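Local coordinates for beta-ketoacyl-[acyl-carrier-protein] synthase FabY (Pseudomonas aeruginosa, PDB 4CW4) that catalyses the condensation of acetyl-CoA with malonyl-ACP to acetoacetyl-ACP, the step that primes bacterial fatty acid synthesis, at residues C359-A364 / V475-A480; H437-S442 / I535-F540. All coordinates share one frame; numbering follows the deposited sequence. Where two conformers were deposited one is given.

Overall arrangement
Both contacts lie in the buried core of the ketosynthase domain, with centres about 10 Å apart, and each supplies one of the two predicted active-site histidines: His477 in contact 1, His439 in contact 2. Along the chain their segments alternate. Contact 1 joins two loops through one bridged residue pair, two backbone bonds and apolar and aromatic side chains; contact 2 continues a parallel strand pairing, then turns polar, with Lys538 N over one face of the His439 ring and a water joining the ring to the Ser537 hydroxyl. The contacts also touch: Gly360 N lies 2.9 Å from Ser442 O, a probable hydrogen bond, and the histidine rings pack, His477 NE2 4.0 Å from His439 CE1.

Contact 1 (C359-A364 / V475-A480); sequences CGFTLA and VGHSLA
In the Cys-His-His active site of this thiolase-fold ketosynthase, the loop 475-480 presents His477, a predicted catalytic residue beside Cys286, and loop 359-364 bonds to its backbone and places Phe361 against its ring. A single beta bridge pairs Leu363 with His477. His477 N donates to Thr362 O over 2.8 Å, nearly along the C=O axis, while Ala364 N returns a more bent bond to His477 O from above the carbonyl plane, gripping both polar atoms of the histidine backbone. Ala364, the residue most covered here, suits this tight crossing: Ala364 CB is only 3.0 Å from Val475 O. Ala364 O, also buried, has no hydrogen-bond partner; Ser478 CA makes a CA-H...O contact to it at 3.3 Å. Gly476 turns the corner with positive phi, where a CB would crowd Thr362 O and Ala364 CB.

The His477 ring, with CG anti to the backbone N (chi1 -168°), sends its CD2 edge over one face of Phe361, an edge-to-face pair with centroids 4.8 Å apart. Phe361 CG sits between the backbone N and the carbonyl carbon (chi1 79°), which brings Phe361 CD1 to 3.6 Å from His477 CB. Leu479 CD2 lies over a face of the imidazole and its CD1 meets Leu363 CD1. The ring's rotation is further fixed as Leu479 N donates to His477 ND1 at 3.1 Å, from 31° out of the ring plane.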
ATOM      1  N   CYS A 359       1.840  11.941  26.344  1.00 11.64           N
ATOM      2  CA  CYS A 359       3.148  11.300  26.222  1.00 11.37           C
ATOM      3  C   CYS A 359       3.213  10.198  25.169  1.00 11.85           C
ATOM      4  O   CYS A 359       3.998   9.255  25.295  1.00 14.13           O
ATOM      5  CB  CYS A 359       3.567  10.749  27.583  1.00 12.92           C
ATOM      6  SG  CYS A 359       2.414   9.537  28.304  1.00 14.76           S
ATOM      7  N   GLY A 360       2.450  10.355  24.089  1.00 11.13           N
ATOM      8  CA  GLY A 360       2.522   9.430  22.966  1.00 11.02           C
ATOM      9  C   GLY A 360       1.168   8.836  22.639  1.00 10.44           C
ATOM     10  O   GLY A 360       0.240   8.857  23.462  1.00 10.41           O
ATOM     11  N   PHE A 361       1.055   8.290  21.434  1.00  9.71           N
ATOM     12  CA  PHE A 361      -0.211   7.756  20.993  1.00  9.84           C
ATOM     13  C   PHE A 361      -0.453   6.346  21.531  1.00  9.55           C
ATOM     14  O   PHE A 361       0.450   5.695  22.070  1.00 11.17           O
ATOM     15  CB  PHE A 361      -0.407   7.909  19.461  1.00 10.22           C
ATOM     16  CG  PHE A 361       0.304   6.903  18.574  1.00 12.24           C
ATOM     17  CD1 PHE A 361      -0.272   5.687  18.263  1.00 12.43           C
ATOM     18  CD2 PHE A 361       1.468   7.254  17.932  1.00 14.00           C
ATOM     19  CE1 PHE A 361       0.318   4.808  17.393  1.00 14.16           C
ATOM     20  CE2 PHE A 361       2.082   6.360  17.043  1.00 14.84           C
ATOM     21  CZ  PHE A 361       1.493   5.140  16.788  1.00 14.41           C
ATOM     22  N   THR A 362      -1.697   5.903  21.405  1.00  9.75           N
ATOM     23  CA  THR A 362      -2.118   4.569  21.779  1.00 11.45           C
ATOM     24  C   THR A 362      -2.535   3.804  20.535  1.00 10.33           C
ATOM     25  O   THR A 362      -3.390   4.252  19.776  1.00 10.49           O
ATOM     26  CB  THR A 362      -3.309   4.660  22.742  1.00 14.04           C
ATOM     27  OG1 THR A 362      -2.859   5.211  23.984  1.00 16.82           O
ATOM     28  CG2 THR A 362      -3.945   3.291  22.992  1.00 13.92           C
ATOM     29  N   LEU A 363      -1.933   2.639  20.345  0.50 10.15           N
ATOM     30  CA  LEU A 363      -2.215   1.789  19.210  0.50 10.18           C
ATOM     31  C   LEU A 363      -3.609   1.168  19.340  0.50  9.18           C
ATOM     32  O   LEU A 363      -4.016   0.780  20.428  0.50  8.63           O
ATOM     33  CB  LEU A 363      -1.151   0.701  19.169  0.50 12.01           C
ATOM     34  CG  LEU A 363      -1.072  -0.183  17.949  0.50 12.47           C
ATOM     35  CD1 LEU A 363      -0.710   0.628  16.731  0.50 13.28           C
ATOM     36  CD2 LEU A 363      -0.044  -1.259  18.197  0.50 12.01           C
ATOM     37  N   ALA A 364      -4.329   1.059  18.225  1.00  8.96           N
ATOM     38  CA  ALA A 364      -5.682   0.538  18.217  1.00  9.19           C
ATOM     39  C   ALA A 364      -5.966  -0.267  16.955  1.00  8.94           C
ATOM     40  O   ALA A 364      -5.298  -0.112  15.932  1.00  9.79           O
ATOM     41  CB  ALA A 364      -6.677   1.662  18.326  1.00  9.22           C
ATOM     42  N   VAL A 475     -10.880   5.934  21.136  1.00  8.69           N
ATOM     43  CA  VAL A 475     -10.600   4.657  20.482  1.00  8.77           C
ATOM     44  C   VAL A 475      -9.146   4.469  20.082  1.00  9.99           C
ATOM     45  O   VAL A 475      -8.813   3.496  19.438  1.00 10.62           O
ATOM     46  CB  VAL A 475     -11.504   4.467  19.230  1.00  9.33           C
ATOM     47  CG1 VAL A 475     -12.973   4.501  19.637  1.00 10.66           C
ATOM     48  CG2 VAL A 475     -11.200   5.531  18.146  1.00 10.32           C
ATOM     49  N   GLY A 476      -8.282   5.379  20.502  1.00  9.70           N
ATOM     50  CA  GLY A 476      -6.885   5.287  20.142  1.00 10.47           C
ATOM     51  C   GLY A 476      -6.678   5.505  18.660  1.00  9.13           C
ATOM     52  O   GLY A 476      -7.564   6.008  17.959  1.00  9.88           O
ATOM     53  N   HIS A 477      -5.483   5.150  18.206  1.00  8.38           N
ATOM     54  CA  HIS A 477      -4.999   5.422  16.867  1.00  8.77           C
ATOM     55  C   HIS A 477      -4.933   4.128  16.067  1.00  8.14           C
ATOM     56  O   HIS A 477      -4.042   3.311  16.270  1.00  8.81           O
ATOM     57  CB  HIS A 477      -3.610   6.032  16.997  1.00  9.44           C
ATOM     58  CG  HIS A 477      -3.094   6.632  15.738  1.00 10.49           C
ATOM     59  ND1 HIS A 477      -3.601   6.300  14.507  1.00 11.27           N
ATOM     60  CD2 HIS A 477      -2.128   7.556  15.515  1.00 12.31           C
ATOM     61  CE1 HIS A 477      -2.981   7.005  13.574  1.00 13.14           C
ATOM     62  NE2 HIS A 477      -2.080   7.774  14.157  1.00 14.34           N
ATOM     63  N   SER A 478      -5.886   3.941  15.162  1.00  7.99           N
ATOM     64  CA  SER A 478      -5.987   2.705  14.376  1.00  9.30           C
ATOM     65  C   SER A 478      -5.227   2.758  13.052  1.00  8.51           C
ATOM     66  O   SER A 478      -5.466   1.956  12.151  1.00  8.92           O
ATOM     67  CB  SER A 478      -7.453   2.352  14.123  1.00  9.57           C
ATOM     68  OG  SER A 478      -8.069   3.409  13.409  1.00  8.87           O
ATOM     69  N   LEU A 479      -4.272   3.674  12.958  1.00  8.78           N
ATOM     70  CA  LEU A 479      -3.277   3.652  11.885  1.00  9.29           C
ATOM     71  C   LEU A 479      -3.982   3.923  10.548  1.00 10.10           C
ATOM     72  O   LEU A 479      -4.515   5.015  10.376  1.00  9.98           O
ATOM     73  CB  LEU A 479      -2.460   2.356  11.904  1.00  9.12           C
ATOM     74  CG  LEU A 479      -1.725   2.028  13.213  1.00 11.20           C
ATOM     75  CD1 LEU A 479      -0.798   0.842  13.024  1.00 11.30           C
ATOM     76  CD2 LEU A 479      -0.951   3.227  13.778  1.00 12.94           C
ATOM     77  N   ALA A 480      -4.005   2.965   9.613  1.00  9.99           N
ATOM     78  CA  ALA A 480      -4.696   3.222   8.341  1.00 10.19           C
ATOM     79  C   ALA A 480      -6.121   3.715   8.551  1.00  9.66           C
ATOM     80  O   ALA A 480      -6.595   4.589   7.836  1.00 10.86           O
ATOM     81  CB  ALA A 480      -4.735   1.989   7.430  1.00 12.00           C
TER

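Contact 2 (H437-S442 / I535-F540); sequences HAHGSS and INSKGF
His437 ends strand 434-437, which runs parallel to strand 532-539 in the thiolase fold; it pairs with Ile535, both side chains on the same face of the sheet. His437 O accepts the N-H of Asn536 at 2.9 Å, nearly along the C=O axis, and His437 CB touches Ile535 CD1, the tip of its side chain. Small Ala438 points away from the strand, against Glu450 and Phe355.

At His439 the chain leaves the pairing. Its N approaches Asn536 O at too poor an angle to bond and donates to Glu450 instead, while Asn536 O is taken by Gln486. The same Glu450 oxygen, OE2, receives Asn536 ND2, a second-shell link that positions the histidine backbone, while Ser546 and Asn410 hold Asn536 OD1. His439, a predicted catalytic histidine, is the most deeply covered residue of the contact. With CG anti to the backbone N (chi1 180°), the imidazole is carried forward along the strand to Lys538: the backbone N of Lys538 lies over one face, and His439 CE1 reaches 3.1 Å from Lys538 O. The aliphatic part of Lys538 crosses the ring obliquely, CD 4.0 Å from His439 CD2, before its bent end leads away. A water in the ring plane bonds His439 ND1 at 2.8 Å. The same water bonds Ser537 OG at 2.7 Å. Ser537 OG and His439 ND1, 4.0 Å apart, are too far for a direct bond, so the water spans the gap; serine is short and can hydrogen-bond to it.

Helix 444-461 flanks the loop through Glu450 and Asn446, helix 482-496 packs on His437, helix 409-425 meets Asn536, and strand 543-550 runs antiparallel to 532-539, bonding to Ile535 and Ser537.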
ATOM      1  N   HIS A 437     -12.425  17.629  13.183  1.00 10.18           N
ATOM      2  CA  HIS A 437     -11.981  16.362  13.744  1.00  9.70           C
ATOM      3  C   HIS A 437     -10.468  16.378  13.678  1.00  8.78           C
ATOM      4  O   HIS A 437      -9.859  16.067  12.642  1.00  9.39           O
ATOM      5  CB  HIS A 437     -12.587  15.173  12.991  1.00 10.41           C
ATOM      6  CG  HIS A 437     -13.633  14.470  13.789  1.00  9.95           C
ATOM      7  ND1 HIS A 437     -13.310  13.552  14.758  1.00 10.06           N
ATOM      8  CD2 HIS A 437     -14.985  14.609  13.825  1.00 10.14           C
ATOM      9  CE1 HIS A 437     -14.415  13.145  15.356  1.00 10.11           C
ATOM     10  NE2 HIS A 437     -15.446  13.767  14.803  1.00 10.85           N
ATOM     11  N   ALA A 438      -9.864  16.771  14.794  1.00  9.13           N
ATOM     12  CA  ALA A 438      -8.432  16.915  14.864  1.00  9.34           C
ATOM     13  C   ALA A 438      -7.768  15.567  14.793  1.00  9.41           C
ATOM     14  O   ALA A 438      -8.297  14.571  15.264  1.00 10.10           O
ATOM     15  CB  ALA A 438      -8.026  17.595  16.144  1.00 10.11           C
ATOM     16  N   HIS A 439      -6.581  15.570  14.224  1.00  9.51           N
ATOM     17  CA  HIS A 439      -5.740  14.392  14.214  1.00  9.76           C
ATOM     18  C   HIS A 439      -5.562  13.926  15.658  1.00  9.94           C
ATOM     19  O   HIS A 439      -5.774  12.762  15.963  1.00 10.14           O
ATOM     20  CB  HIS A 439      -4.400  14.702  13.570  1.00 10.02           C
ATOM     21  CG  HIS A 439      -3.478  13.532  13.535  1.00  9.89           C
ATOM     22  ND1 HIS A 439      -3.783  12.372  12.853  1.00 11.17           N
ATOM     23  CD2 HIS A 439      -2.265  13.331  14.106  1.00 10.39           C
ATOM     24  CE1 HIS A 439      -2.786  11.513  12.989  1.00 11.70           C
ATOM     25  NE2 HIS A 439      -1.864  12.062  13.762  1.00 10.94           N
ATOM     26  N   GLY A 440      -5.184  14.850  16.536  1.00  8.90           N
ATOM     27  CA  GLY A 440      -5.263  14.643  17.980  1.00  7.79           C
ATOM     28  C   GLY A 440      -4.710  13.310  18.434  1.00  9.79           C
ATOM     29  O   GLY A 440      -5.427  12.519  19.035  1.00  9.97           O
ATOM     30  N   SER A 441      -3.434  13.078  18.172  1.00  9.54           N
ATOM     31  CA  SER A 441      -2.838  11.762  18.378  1.00  9.00           C
ATOM     32  C   SER A 441      -2.335  11.537  19.797  1.00  9.02           C
ATOM     33  O   SER A 441      -1.933  10.428  20.116  1.00 10.10           O
ATOM     34  CB  SER A 441      -1.683  11.569  17.393  1.00 10.83           C
ATOM     35  OG  SER A 441      -0.817  12.680  17.452  1.00 12.19           O
ATOM     36  N   SER A 442      -2.375  12.569  20.638  1.00  9.69           N
ATOM     37  CA  SER A 442      -1.926  12.504  22.037  1.00  9.41           C
ATOM     38  C   SER A 442      -0.408  12.514  22.173  1.00  9.87           C
ATOM     39  O   SER A 442       0.146  11.770  22.983  1.00 10.44           O
ATOM     40  CB  SER A 442      -2.511  11.302  22.787  1.00  9.50           C
ATOM     41  OG  SER A 442      -2.401  11.464  24.200  1.00 10.16           O
ATOM     42  N   ILE A 535     -11.981  16.871   8.473  1.00  9.57           N
ATOM     43  CA  ILE A 535     -11.265  15.718   9.013  1.00  9.99           C
ATOM     44  C   ILE A 535      -9.770  15.938   8.773  1.00  9.96           C
ATOM     45  O   ILE A 535      -9.355  16.098   7.619  1.00 11.82           O
ATOM     46  CB  ILE A 535     -11.678  14.416   8.300  1.00 11.46           C
ATOM     47  CG1 ILE A 535     -13.201  14.220   8.267  1.00 13.88           C
ATOM     48  CG2 ILE A 535     -10.998  13.225   8.954  1.00 11.87           C
ATOM     49  CD1 ILE A 535     -13.876  14.142   9.574  1.00 16.31           C
ATOM     50  N   ASN A 536      -8.973  15.965   9.838  1.00  8.98           N
ATOM     51  CA  ASN A 536      -7.555  16.227   9.710  1.00  9.27           C
ATOM     52  C   ASN A 536      -6.697  15.032  10.107  1.00 10.11           C
ATOM     53  O   ASN A 536      -6.956  14.371  11.120  1.00 10.15           O
ATOM     54  CB  ASN A 536      -7.145  17.443  10.539  1.00 11.10           C
ATOM     55  CG  ASN A 536      -5.819  18.020  10.066  1.00 11.67           C
ATOM     56  OD1 ASN A 536      -5.562  18.093   8.854  1.00 12.24           O
ATOM     57  ND2 ASN A 536      -4.944  18.362  11.004  1.00 13.04           N
ATOM     58  N   SER A 537      -5.687  14.745   9.301  0.66  7.81           N
ATOM     59  CA  SER A 537      -4.876  13.548   9.520  0.66  8.38           C
ATOM     60  C   SER A 537      -3.459  13.696   8.998  0.66  9.50           C
ATOM     61  O   SER A 537      -3.152  14.467   8.080  0.66  7.52           O
ATOM     62  CB  SER A 537      -5.533  12.334   8.868  0.66  9.35           C
ATOM     63  OG  SER A 537      -4.958  11.111   9.278  0.66 12.81           O
ATOM     64  N   LYS A 538      -2.561  12.909   9.580  0.66 12.80           N
ATOM     65  CA  LYS A 538      -1.170  12.986   9.195  0.66 11.77           C
ATOM     66  C   LYS A 538      -0.531  11.726   9.659  0.66 20.49           C
ATOM     67  O   LYS A 538      -1.092  10.939  10.441  0.66 13.78           O
ATOM     68  CB  LYS A 538      -0.451  14.159   9.870  0.66 21.54           C
ATOM     69  CG  LYS A 538      -1.346  15.294  10.340  0.66 26.92           C
ATOM     70  CD  LYS A 538      -0.771  16.016  11.514  0.66 11.27           C
ATOM     71  CE  LYS A 538       0.462  16.775  11.177  0.66 10.75           C
ATOM     72  NZ  LYS A 538       0.437  18.124  11.808  0.66 13.42           N
ATOM     73  N   GLY A 539       0.676  11.542   9.182  0.66 19.43           N
ATOM     74  CA  GLY A 539       1.423  10.396   9.576  0.66 22.14           C
ATOM     75  C   GLY A 539       2.836  10.680   9.219  0.66 22.99           C
ATOM     76  O   GLY A 539       3.173  11.678   8.580  0.66 22.48           O
ATOM     77  N   PHE A 540       3.655   9.774   9.691  1.00 25.40           N
ATOM     78  CA  PHE A 540       5.038   9.578   9.249  1.00 24.69           C
ATOM     79  C   PHE A 540       5.178   9.702   7.761  1.00 23.15           C
ATOM     80  O   PHE A 540       4.235   9.442   7.010  1.00 22.37           O
ATOM     81  CB  PHE A 540       5.561   8.160   9.587  1.00 24.40           C
ATOM     82  CG  PHE A 540       5.516   7.795  11.042  1.00 30.79           C
ATOM     83  CD1 PHE A 540       5.170   8.723  12.019  1.00 28.47           C
ATOM     84  CD2 PHE A 540       5.824   6.499  11.430  1.00 28.88           C
ATOM     85  CE1 PHE A 540       5.136   8.364  13.358  1.00 47.37           C
ATOM     86  CE2 PHE A 540       5.794   6.130  12.766  1.00 25.82           C
ATOM     87  CZ  PHE A 540       5.454   7.067  13.732  1.00 32.05           C
TER
HETATM   88  O   HOH W   1      -5.958  10.886  11.802  1.00 12.59           O